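Local coordinates for selenium-binding protein (Sulfolobus tokodaii, PDB 2ECE), which is of unknown biochemical function but, as a seven-bladed beta propeller of the selenium-binding protein family, may bind selenium, at residues P10-S15 and I93-L98; N40-I45 and P67-E72; P301-E306 and G366-A371. All coordinates share one frame; numbering follows the deposited sequence.

Contact 1: P10-S15 and I93-L98; sequences PTFYPS and IERRFL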
loop_
_atom_site.group_PDB
_atom_site.type_symbol
_atom_site.label_atom_id
_atom_site.label_comp_id
_atom_site.label_asym_id
_atom_site.label_seq_id
_atom_site.Cartn_x
_atom_site.Cartn_y
_atom_site.Cartn_z
ATOM N N PRO A 10 16.617 18.110 1.458
ATOM C CA PRO A 10 16.048 18.589 0.196
ATOM C C PRO A 10 14.836 17.800 -0.309
ATOM O O PRO A 10 14.135 18.251 -1.212
ATOM C CB PRO A 10 17.237 18.526 -0.762
ATOM C CG PRO A 10 18.052 17.395 -0.209
ATOM C CD PRO A 10 18.012 17.678 1.273
ATOM N N THR A 11 14.579 16.626 0.263
ATOM C CA THR A 11 13.425 15.849 -0.179
ATOM C C THR A 11 12.192 16.099 0.689
ATOM O O THR A 11 11.147 15.482 0.483
ATOM C CB THR A 11 13.728 14.342 -0.210
ATOM O OG1 THR A 11 14.089 13.899 1.101
ATOM C CG2 THR A 11 14.865 14.052 -1.185
ATOM N N PHE A 12 12.315 16.991 1.670
ATOM C CA PHE A 12 11.173 17.338 2.509
ATOM C C PHE A 12 10.460 18.469 1.772
ATOM O O PHE A 12 11.074 19.480 1.434
ATOM C CB PHE A 12 11.612 17.849 3.883
ATOM C CG PHE A 12 12.119 16.781 4.814
ATOM C CD1 PHE A 12 12.113 15.435 4.447
ATOM C CD2 PHE A 12 12.609 17.127 6.070
ATOM C CE1 PHE A 12 12.588 14.455 5.316
ATOM C CE2 PHE A 12 13.084 16.158 6.945
ATOM C CZ PHE A 12 13.074 14.811 6.566
ATOM N N TYR A 13 9.168 18.297 1.525
ATOM C CA TYR A 13 8.393 19.306 0.819
ATOM C C TYR A 13 7.312 19.837 1.751
ATOM O O TYR A 13 6.605 19.060 2.390
ATOM C CB TYR A 13 7.759 18.684 -0.432
ATOM C CG TYR A 13 8.679 17.723 -1.162
ATOM C CD1 TYR A 13 8.441 16.344 -1.132
ATOM C CD2 TYR A 13 9.794 18.188 -1.867
ATOM C CE1 TYR A 13 9.288 15.443 -1.785
ATOM C CE2 TYR A 13 10.656 17.298 -2.525
ATOM C CZ TYR A 13 10.393 15.924 -2.480
ATOM O OH TYR A 13 11.227 15.042 -3.131
ATOM N N PRO A 14 7.172 21.171 1.849
ATOM C CA PRO A 14 6.147 21.745 2.733
ATOM C C PRO A 14 4.740 21.356 2.302
ATOM O O PRO A 14 3.889 21.028 3.128
ATOM C CB PRO A 14 6.359 23.259 2.584
ATOM C CG PRO A 14 7.783 23.383 2.146
ATOM C CD PRO A 14 7.933 22.237 1.177
ATOM N N SER A 15 4.517 21.378 0.994
ATOM C CA SER A 15 3.205 21.107 0.430
ATOM C C SER A 15 3.211 20.229 -0.810
ATOM O O SER A 15 4.261 19.973 -1.402
ATOM C CB SER A 15 2.572 22.428 0.039
ATOM O OG SER A 15 3.446 23.095 -0.853
ATOM N N ILE A 93 16.104 15.042 11.825
ATOM C CA ILE A 93 15.791 13.748 11.238
ATOM C C ILE A 93 15.840 13.989 9.737
ATOM O O ILE A 93 15.527 15.080 9.273
ATOM C CB ILE A 93 14.397 13.210 11.654
ATOM C CG1 ILE A 93 13.305 14.239 11.362
ATOM C CG2 ILE A 93 14.417 12.820 13.120
ATOM C CD1 ILE A 93 11.901 13.733 11.674
ATOM N N GLU A 94 16.267 12.987 8.980
ATOM C CA GLU A 94 16.369 13.122 7.535
ATOM C C GLU A 94 15.796 11.883 6.859
ATOM O O GLU A 94 15.737 10.820 7.471
ATOM C CB GLU A 94 17.842 13.314 7.138
ATOM C CG GLU A 94 18.766 12.175 7.567
ATOM C CD GLU A 94 20.238 12.449 7.267
ATOM O OE1 GLU A 94 20.526 13.269 6.367
ATOM O OE2 GLU A 94 21.106 11.834 7.920
ATOM N N ARG A 95 15.352 12.024 5.610
ATOM C CA ARG A 95 14.815 10.880 4.874
ATOM C C ARG A 95 16.042 10.047 4.543
ATOM O O ARG A 95 16.699 10.263 3.519
ATOM C CB ARG A 95 14.137 11.330 3.580
ATOM C CG ARG A 95 13.376 10.224 2.870
ATOM C CD ARG A 95 13.073 10.605 1.432
ATOM N NE ARG A 95 12.239 11.800 1.302
ATOM C CZ ARG A 95 10.913 11.816 1.403
ATOM N NH1 ARG A 95 10.240 10.695 1.645
ATOM N NH2 ARG A 95 10.255 12.956 1.240
ATOM N N ARG A 96 16.343 9.084 5.405
ATOM C CA ARG A 96 17.537 8.281 5.220
ATOM C C ARG A 96 17.354 6.772 5.274
ATOM O O ARG A 96 17.980 6.039 4.508
ATOM C CB ARG A 96 18.569 8.703 6.268
ATOM C CG ARG A 96 19.809 7.859 6.293
ATOM C CD ARG A 96 20.871 8.482 7.167
ATOM N NE ARG A 96 22.100 7.704 7.086
ATOM C CZ ARG A 96 23.247 8.052 7.653
ATOM N NH1 ARG A 96 23.333 9.176 8.354
ATOM N NH2 ARG A 96 24.315 7.277 7.505
ATOM N N PHE A 97 16.492 6.306 6.168
ATOM C CA PHE A 97 16.301 4.872 6.323
ATOM C C PHE A 97 14.982 4.302 5.848
ATOM O O PHE A 97 13.922 4.901 6.045
ATOM C CB PHE A 97 16.467 4.489 7.793
ATOM C CG PHE A 97 17.703 5.048 8.431
ATOM C CD1 PHE A 97 17.687 6.300 9.033
ATOM C CD2 PHE A 97 18.886 4.314 8.437
ATOM C CE1 PHE A 97 18.832 6.816 9.635
ATOM C CE2 PHE A 97 20.038 4.819 9.035
ATOM C CZ PHE A 97 20.009 6.074 9.636
ATOM N N LEU A 98 15.054 3.134 5.223
ATOM C CA LEU A 98 13.849 2.441 4.804
ATOM C C LEU A 98 13.515 1.587 6.025
ATOM O O LEU A 98 14.394 0.910 6.573
ATOM C CB LEU A 98 14.110 1.532 3.595
ATOM C CG LEU A 98 14.442 2.205 2.257
ATOM C CD1 LEU A 98 14.697 1.125 1.199
ATOM C CD2 LEU A 98 13.286 3.107 1.830
#
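Two acceptors grip Arg95 NH2: the backbone carbonyl of Thr11 and, from the C-terminal tail, the carboxylate of Asp457 in a salt bridge. The bond from Arg95 NH2 to Thr11 O is 2.8 Å long and nearly straight (162°), with the nitrogen standing above the carbonyl plane. Beside it, Arg95 NE donates to Thr11 OG1 at 2.8 Å, so the guanidinium meets Thr11 side-on, one nitrogen to each oxygen, both oxygens close to its plane. The Arg95 chain leaves with CG anti to the backbone N and bends at chi3 (-61°), which swings this side of the group onto the threonine. Thr11 OG1, sitting between its own backbone N and carbonyl carbon, is also hydrogen-bonded to Asp9 OD1, while Asp9 OD2 takes the backbone N-H of Arg95.

Phe12 adds the apolar share. Its ring slides past the stem of Arg95 in the opposite direction, CE1 lying 3.9 Å from Arg95 CB, and turns an edge to Ile93 O, 3.5 Å from Phe12 CE2. Tyr13 touches more lightly, its CE1 4.0 Å from Arg95 NH2, and its hydroxyl is bonded to Gly451 O.

The loop before helix 16-20 is thereby tied to the run entering strand 97-101 of a propeller blade. The buried charge of Arg95 is probably well stabilised, the carboxylate of Asp457 balancing it and the carbonyl, the hydroxyl and a cation-pi partner, Trp78, solvating it, so the group would be expected to stay protonated.

Contact 2: N40-I45 and P67-E72; sequences NRADFI and PYINDE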
loop_
_atom_site.group_PDB
_atom_site.type_symbol
_atom_site.label_atom_id
_atom_site.label_comp_id
_atom_site.label_asym_id
_atom_site.label_seq_id
_atom_site.Cartn_x
_atom_site.Cartn_y
_atom_site.Cartn_z
ATOM N N ASN A 40 13.343 -21.658 -1.053
ATOM C CA ASN A 40 13.964 -21.406 0.241
ATOM C C ASN A 40 15.056 -20.339 0.197
ATOM O O ASN A 40 16.242 -20.643 0.325
ATOM C CB ASN A 40 14.522 -22.722 0.805
ATOM C CG ASN A 40 14.786 -22.654 2.298
ATOM O OD1 ASN A 40 13.974 -22.128 3.062
ATOM N ND2 ASN A 40 15.918 -23.205 2.726
ATOM N N ARG A 41 14.636 -19.087 0.010
ATOM C CA ARG A 41 15.535 -17.931 -0.037
ATOM C C ARG A 41 14.870 -16.763 0.680
ATOM O O ARG A 41 13.651 -16.635 0.676
ATOM C CB ARG A 41 15.815 -17.489 -1.472
ATOM C CG ARG A 41 16.765 -18.350 -2.260
ATOM C CD ARG A 41 16.986 -17.703 -3.619
ATOM N NE ARG A 41 17.372 -18.669 -4.643
ATOM C CZ ARG A 41 17.358 -18.412 -5.947
ATOM N NH1 ARG A 41 16.975 -17.219 -6.384
ATOM N NH2 ARG A 41 17.719 -19.346 -6.818
ATOM N N ALA A 42 15.681 -15.899 1.272
ATOM C CA ALA A 42 15.163 -14.744 1.993
ATOM C C ALA A 42 14.515 -13.721 1.068
ATOM O O ALA A 42 14.826 -13.651 -0.124
ATOM C CB ALA A 42 16.286 -14.081 2.781
ATOM N N ASP A 43 13.593 -12.939 1.619
ATOM C CA ASP A 43 12.949 -11.886 0.848
ATOM C C ASP A 43 14.035 -10.816 0.724
ATOM O O ASP A 43 15.101 -10.949 1.331
ATOM C CB ASP A 43 11.720 -11.357 1.597
ATOM C CG ASP A 43 10.629 -12.408 1.738
ATOM O OD1 ASP A 43 10.742 -13.473 1.088
ATOM O OD2 ASP A 43 9.653 -12.171 2.482
ATOM N N PHE A 44 13.782 -9.767 -0.051
ATOM C CA PHE A 44 14.787 -8.729 -0.246
ATOM C C PHE A 44 14.200 -7.439 -0.793
ATOM O O PHE A 44 13.076 -7.410 -1.290
ATOM C CB PHE A 44 15.860 -9.223 -1.229
ATOM C CG PHE A 44 15.312 -9.582 -2.593
ATOM C CD1 PHE A 44 15.356 -8.665 -3.647
ATOM C CD2 PHE A 44 14.748 -10.840 -2.823
ATOM C CE1 PHE A 44 14.853 -8.995 -4.910
ATOM C CE2 PHE A 44 14.242 -11.180 -4.079
ATOM C CZ PHE A 44 14.296 -10.252 -5.131
ATOM N N ILE A 45 14.982 -6.372 -0.694
ATOM C CA ILE A 45 14.585 -5.074 -1.223
ATOM C C ILE A 45 15.391 -4.922 -2.501
ATOM O O ILE A 45 16.621 -5.013 -2.486
ATOM C CB ILE A 45 14.956 -3.912 -0.275
ATOM C CG1 ILE A 45 14.002 -3.883 0.923
ATOM C CG2 ILE A 45 14.900 -2.580 -1.042
ATOM C CD1 ILE A 45 12.586 -3.439 0.577
ATOM N N PRO A 67 18.645 -11.358 6.137
ATOM C CA PRO A 67 19.270 -12.455 6.890
ATOM C C PRO A 67 18.365 -13.612 7.297
ATOM O O PRO A 67 18.857 -14.638 7.760
ATOM C CB PRO A 67 19.863 -11.744 8.099
ATOM C CG PRO A 67 18.860 -10.657 8.347
ATOM C CD PRO A 67 18.619 -10.127 6.947
ATOM N N TYR A 68 17.053 -13.455 7.152
ATOM C CA TYR A 68 16.137 -14.537 7.508
ATOM C C TYR A 68 15.199 -14.854 6.356
ATOM O O TYR A 68 15.044 -14.062 5.426
ATOM C CB TYR A 68 15.291 -14.188 8.742
ATOM C CG TYR A 68 16.077 -13.833 9.979
ATOM C CD1 TYR A 68 16.411 -12.511 10.258
ATOM C CD2 TYR A 68 16.491 -14.822 10.875
ATOM C CE1 TYR A 68 17.132 -12.175 11.399
ATOM C CE2 TYR A 68 17.216 -14.499 12.020
ATOM C CZ TYR A 68 17.532 -13.175 12.276
ATOM O OH TYR A 68 18.239 -12.844 13.407
ATOM N N ILE A 69 14.557 -16.012 6.440
ATOM C CA ILE A 69 13.629 -16.458 5.414
ATOM C C ILE A 69 12.183 -16.308 5.896
ATOM O O ILE A 69 11.924 -16.276 7.095
ATOM C CB ILE A 69 13.929 -17.934 5.039
ATOM C CG1 ILE A 69 15.272 -18.003 4.306
ATOM C CG2 ILE A 69 12.824 -18.504 4.179
ATOM C CD1 ILE A 69 15.837 -19.400 4.175
ATOM N N ASN A 70 11.260 -16.191 4.947
ATOM C CA ASN A 70 9.827 -16.046 5.213
ATOM C C ASN A 70 9.354 -14.828 6.017
ATOM O O ASN A 70 8.417 -14.934 6.803
ATOM C CB ASN A 70 9.273 -17.319 5.867
ATOM C CG ASN A 70 9.314 -18.514 4.934
ATOM O OD1 ASN A 70 9.015 -18.401 3.741
ATOM N ND2 ASN A 70 9.673 -19.670 5.474
ATOM N N ASP A 71 9.986 -13.672 5.817
ATOM C CA ASP A 71 9.569 -12.448 6.512
ATOM C C ASP A 71 8.217 -12.011 5.951
ATOM O O ASP A 71 7.366 -11.503 6.678
ATOM C CB ASP A 71 10.562 -11.297 6.260
ATOM C CG ASP A 71 11.783 -11.338 7.176
ATOM O OD1 ASP A 71 11.623 -11.290 8.417
ATOM O OD2 ASP A 71 12.913 -11.394 6.650
ATOM N N GLU A 72 8.058 -12.251 4.649
ATOM C CA GLU A 72 6.907 -11.865 3.830
ATOM C C GLU A 72 6.922 -10.346 3.773
ATOM O O GLU A 72 6.170 -9.671 4.478
ATOM C CB GLU A 72 5.560 -12.369 4.377
ATOM C CG GLU A 72 4.303 -11.834 3.608
ATOM C CD GLU A 72 3.597 -12.868 2.706
ATOM O OE1 GLU A 72 3.456 -14.041 3.114
ATOM O OE2 GLU A 72 3.154 -12.500 1.592
HETATM O O HOH W 1 11.588 -15.825 2.156
HETATM O O HOH W 2 12.618 -13.035 4.483
#
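Direct polar contact is limited to the carboxylate of Asp43. Its OD2 receives the backbone N-H of Glu72 at 2.7 Å, a weak bond because the N-H points well off the oxygen (125°). The same oxygen is held by Leu73 N and Thr35 OG1, and OD1 by Tyr34 N, so this buried group is fixed by several partners on both oxygens. CG lies anti to the carbonyl carbon, which sends the carboxylate across to the backbone at Glu72.

Two waters do much of the remaining polar work. One accepts from Asn70 N and donates to Arg41 O and, over 2.7 Å, to Asp43 OD1, spanning the segments. The other has four bonds: it accepts from Asp43 N and Asp71 N, and donates to Tyr68 O and to Asp71 OD2, the latter 2.7 Å away.

The site lies where a propeller blade hands over to the next. Residues 40-45 run into strand 44-49, whereas 67-72 follow the blade's edge strand 60-65 and lead to strand 77-78 of the neighbouring sheet. Strand 443-449, from the far end of the chain, completes the first of these blades, the ring closure common to propellers.

The apolar contact comes from Ile69, whose CG1 lies 4.3 Å from Ala42 CB. Two van der Waals contacts set a carbon against an oxygen: Ile69 CD1 reaches Asn40 OD1 at 3.5 Å, the side chains crossing at about a right angle, and Ala42 CB sits tightly against Tyr68 O, 2.9 Å away.

Like charges also gather. Asp43 OD2 is 5.3 Å from Asp71 OD2, which is also bonded to Tyr109 OH; any repulsion is probably eased by the salt bridge from Asp71 OD1 to Arg107. Glu72 OE1 pairs with Arg104 and Ser403 OG.

Contact 3: P301-E306 and G366-A371; sequences PAEPLE and GIFHRA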
loop_
_atom_site.group_PDB
_atom_site.type_symbol
_atom_site.label_atom_id
_atom_site.label_comp_id
_atom_site.label_asym_id
_atom_site.label_seq_id
_atom_site.Cartn_x
_atom_site.Cartn_y
_atom_site.Cartn_z
ATOM N N PRO A 301 -18.315 -3.920 -11.290
ATOM C CA PRO A 301 -18.911 -5.259 -11.267
ATOM C C PRO A 301 -17.960 -6.371 -11.706
ATOM O O PRO A 301 -16.954 -6.128 -12.382
ATOM C CB PRO A 301 -20.097 -5.114 -12.214
ATOM C CG PRO A 301 -19.537 -4.204 -13.266
ATOM C CD PRO A 301 -18.845 -3.136 -12.422
ATOM N N ALA A 302 -18.285 -7.597 -11.310
ATOM C CA ALA A 302 -17.485 -8.751 -11.684
ATOM C C ALA A 302 -17.749 -9.042 -13.163
ATOM O O ALA A 302 -18.787 -8.647 -13.700
ATOM C CB ALA A 302 -17.871 -9.953 -10.829
ATOM N N GLU A 303 -16.811 -9.718 -13.821
ATOM C CA GLU A 303 -16.964 -10.054 -15.234
ATOM C C GLU A 303 -17.254 -11.540 -15.423
ATOM O O GLU A 303 -16.431 -12.389 -15.088
ATOM C CB GLU A 303 -15.698 -9.701 -16.021
ATOM C CG GLU A 303 -15.527 -8.227 -16.355
ATOM C CD GLU A 303 -16.480 -7.747 -17.437
ATOM O OE1 GLU A 303 -17.180 -8.592 -18.036
ATOM O OE2 GLU A 303 -16.523 -6.524 -17.695
ATOM N N PRO A 304 -18.443 -11.874 -15.947
ATOM C CA PRO A 304 -18.759 -13.292 -16.155
ATOM C C PRO A 304 -17.741 -13.975 -17.079
ATOM O O PRO A 304 -17.274 -13.388 -18.060
ATOM C CB PRO A 304 -20.183 -13.255 -16.731
ATOM C CG PRO A 304 -20.358 -11.815 -17.217
ATOM C CD PRO A 304 -19.625 -11.027 -16.175
ATOM N N LEU A 305 -17.386 -15.210 -16.738
ATOM C CA LEU A 305 -16.416 -15.996 -17.495
ATOM C C LEU A 305 -16.669 -17.447 -17.092
ATOM O O LEU A 305 -16.741 -17.744 -15.899
ATOM C CB LEU A 305 -14.995 -15.603 -17.079
ATOM C CG LEU A 305 -13.894 -15.296 -18.099
ATOM C CD1 LEU A 305 -12.559 -15.749 -17.507
ATOM C CD2 LEU A 305 -14.149 -16.003 -19.415
ATOM N N GLU A 306 -16.797 -18.358 -18.054
ATOM C CA GLU A 306 -17.061 -19.752 -17.692
ATOM C C GLU A 306 -15.851 -20.665 -17.493
ATOM O O GLU A 306 -15.845 -21.479 -16.570
ATOM C CB GLU A 306 -18.032 -20.402 -18.688
ATOM C CG GLU A 306 -17.648 -20.318 -20.155
ATOM C CD GLU A 306 -18.686 -20.990 -21.040
ATOM O OE1 GLU A 306 -19.894 -20.779 -20.788
ATOM O OE2 GLU A 306 -18.302 -21.721 -21.982
ATOM N N GLY A 366 -4.166 -10.632 -15.302
ATOM C CA GLY A 366 -5.548 -10.796 -14.885
ATOM C C GLY A 366 -6.184 -12.123 -15.256
ATOM O O GLY A 366 -5.879 -12.709 -16.299
ATOM N N ILE A 367 -7.072 -12.607 -14.396
ATOM C CA ILE A 367 -7.761 -13.860 -14.665
ATOM C C ILE A 367 -8.700 -13.637 -15.853
ATOM O O ILE A 367 -8.939 -14.547 -16.649
ATOM C CB ILE A 367 -8.582 -14.318 -13.444
ATOM C CG1 ILE A 367 -7.650 -14.613 -12.267
ATOM C CG2 ILE A 367 -9.397 -15.550 -13.796
ATOM C CD1 ILE A 367 -8.368 -14.787 -10.944
ATOM N N PHE A 368 -9.218 -12.416 -15.977
ATOM C CA PHE A 368 -10.130 -12.094 -17.067
ATOM C C PHE A 368 -9.427 -11.760 -18.380
ATOM O O PHE A 368 -9.682 -12.405 -19.393
ATOM C CB PHE A 368 -11.047 -10.930 -16.680
ATOM C CG PHE A 368 -12.114 -10.639 -17.703
ATOM C CD1 PHE A 368 -13.171 -11.528 -17.901
ATOM C CD2 PHE A 368 -12.050 -9.489 -18.487
ATOM C CE1 PHE A 368 -14.147 -11.276 -18.865
ATOM C CE2 PHE A 368 -13.022 -9.226 -19.456
ATOM C CZ PHE A 368 -14.073 -10.121 -19.645
ATOM N N HIS A 369 -8.542 -10.764 -18.363
ATOM C CA HIS A 369 -7.831 -10.344 -19.575
ATOM C C HIS A 369 -6.654 -11.222 -20.009
ATOM O O HIS A 369 -6.407 -11.368 -21.206
ATOM C CB HIS A 369 -7.299 -8.913 -19.428
ATOM C CG HIS A 369 -8.361 -7.869 -19.279
ATOM N ND1 HIS A 369 -9.364 -7.684 -20.206
ATOM C CD2 HIS A 369 -8.541 -6.916 -18.334
ATOM C CE1 HIS A 369 -10.115 -6.660 -19.840
ATOM N NE2 HIS A 369 -9.638 -6.177 -18.707
ATOM N N ARG A 370 -5.922 -11.790 -19.052
ATOM C CA ARG A 370 -4.751 -12.601 -19.389
ATOM C C ARG A 370 -3.894 -11.815 -20.383
ATOM O O ARG A 370 -3.267 -12.382 -21.281
ATOM C CB ARG A 370 -5.175 -13.932 -20.018
ATOM C CG ARG A 370 -4.986 -15.134 -19.107
ATOM C CD ARG A 370 -6.023 -15.163 -17.996
ATOM N NE ARG A 370 -5.698 -16.118 -16.931
ATOM C CZ ARG A 370 -4.770 -15.915 -15.997
ATOM N NH1 ARG A 370 -4.068 -14.787 -15.993
ATOM N NH2 ARG A 370 -4.553 -16.832 -15.057
ATOM N N ALA A 371 -3.872 -10.498 -20.205
ATOM C CA ALA A 371 -3.135 -9.600 -21.084
ATOM C C ALA A 371 -1.626 -9.616 -20.895
ATOM O O ALA A 371 -1.124 -9.409 -19.788
ATOM C CB ALA A 371 -3.660 -8.175 -20.913
#
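At the rim of the propeller, the end of the long strand 291-304 meets the loop that follows strand 357-363, so that two successive blades touch near the surface. A G1 beta bulge at Arg370 and Ala371 shapes the loop, and Phe368 is the side chain that reaches across.

With CG anti to its backbone N (chi1 -174°), Phe368 offers one ring face to Glu303. Glu303 CB sits over that face in a CH-pi contact, 3.8 Å from the ring centroid and 20° off the normal. A bend at chi2 then brings the carboxylate back on the same side of the ring, above its CZ rim, the two planes 24° apart, with Glu303 OE1 3.8 Å from Phe368 CZ. Leu305 approaches obliquely, its CG 3.8 Å from Phe368 CD1, and its CD1 touches Ile367 O at 3.9 Å. At the ring edge lies Pro304 O, 3.9 Å from Phe368 CE1. Val319, on the strand beside 291-304, touches Leu305, Ile367 and Phe368 alike.

An alanine here in place of Phe368 would remove the ring under Glu303 CB and beside Leu305 CG, and would probably leave the two blades more loosely joined at this point.

The side chains thus meet through dispersion and a CH-pi contact, with the methylene of Glu303 on the ring face, whereas its carboxylate above the rim probably adds little attraction.

Contact 2 is nested along the chain within the loop that contact 1 closes, and contact 3 follows after both. Contacts 1 and 2 have centres 28 Å apart, yet their nearest atoms approach to about 4 Å without touching. They lie on adjoining blades: 67-72 leads from the first into strand 77-78, which pairs with strand 97-101 of contact 1. Contact 3 joins the sheets holding 291-304 and 357-363; its centre is 41 Å from contact 1, on opposite sides of the chain's centre, and 32 Å from contact 2. The three therefore fasten separate parts of one propeller, the first near the chain's ends, the second at the passage between the first two blades, the third between later blades.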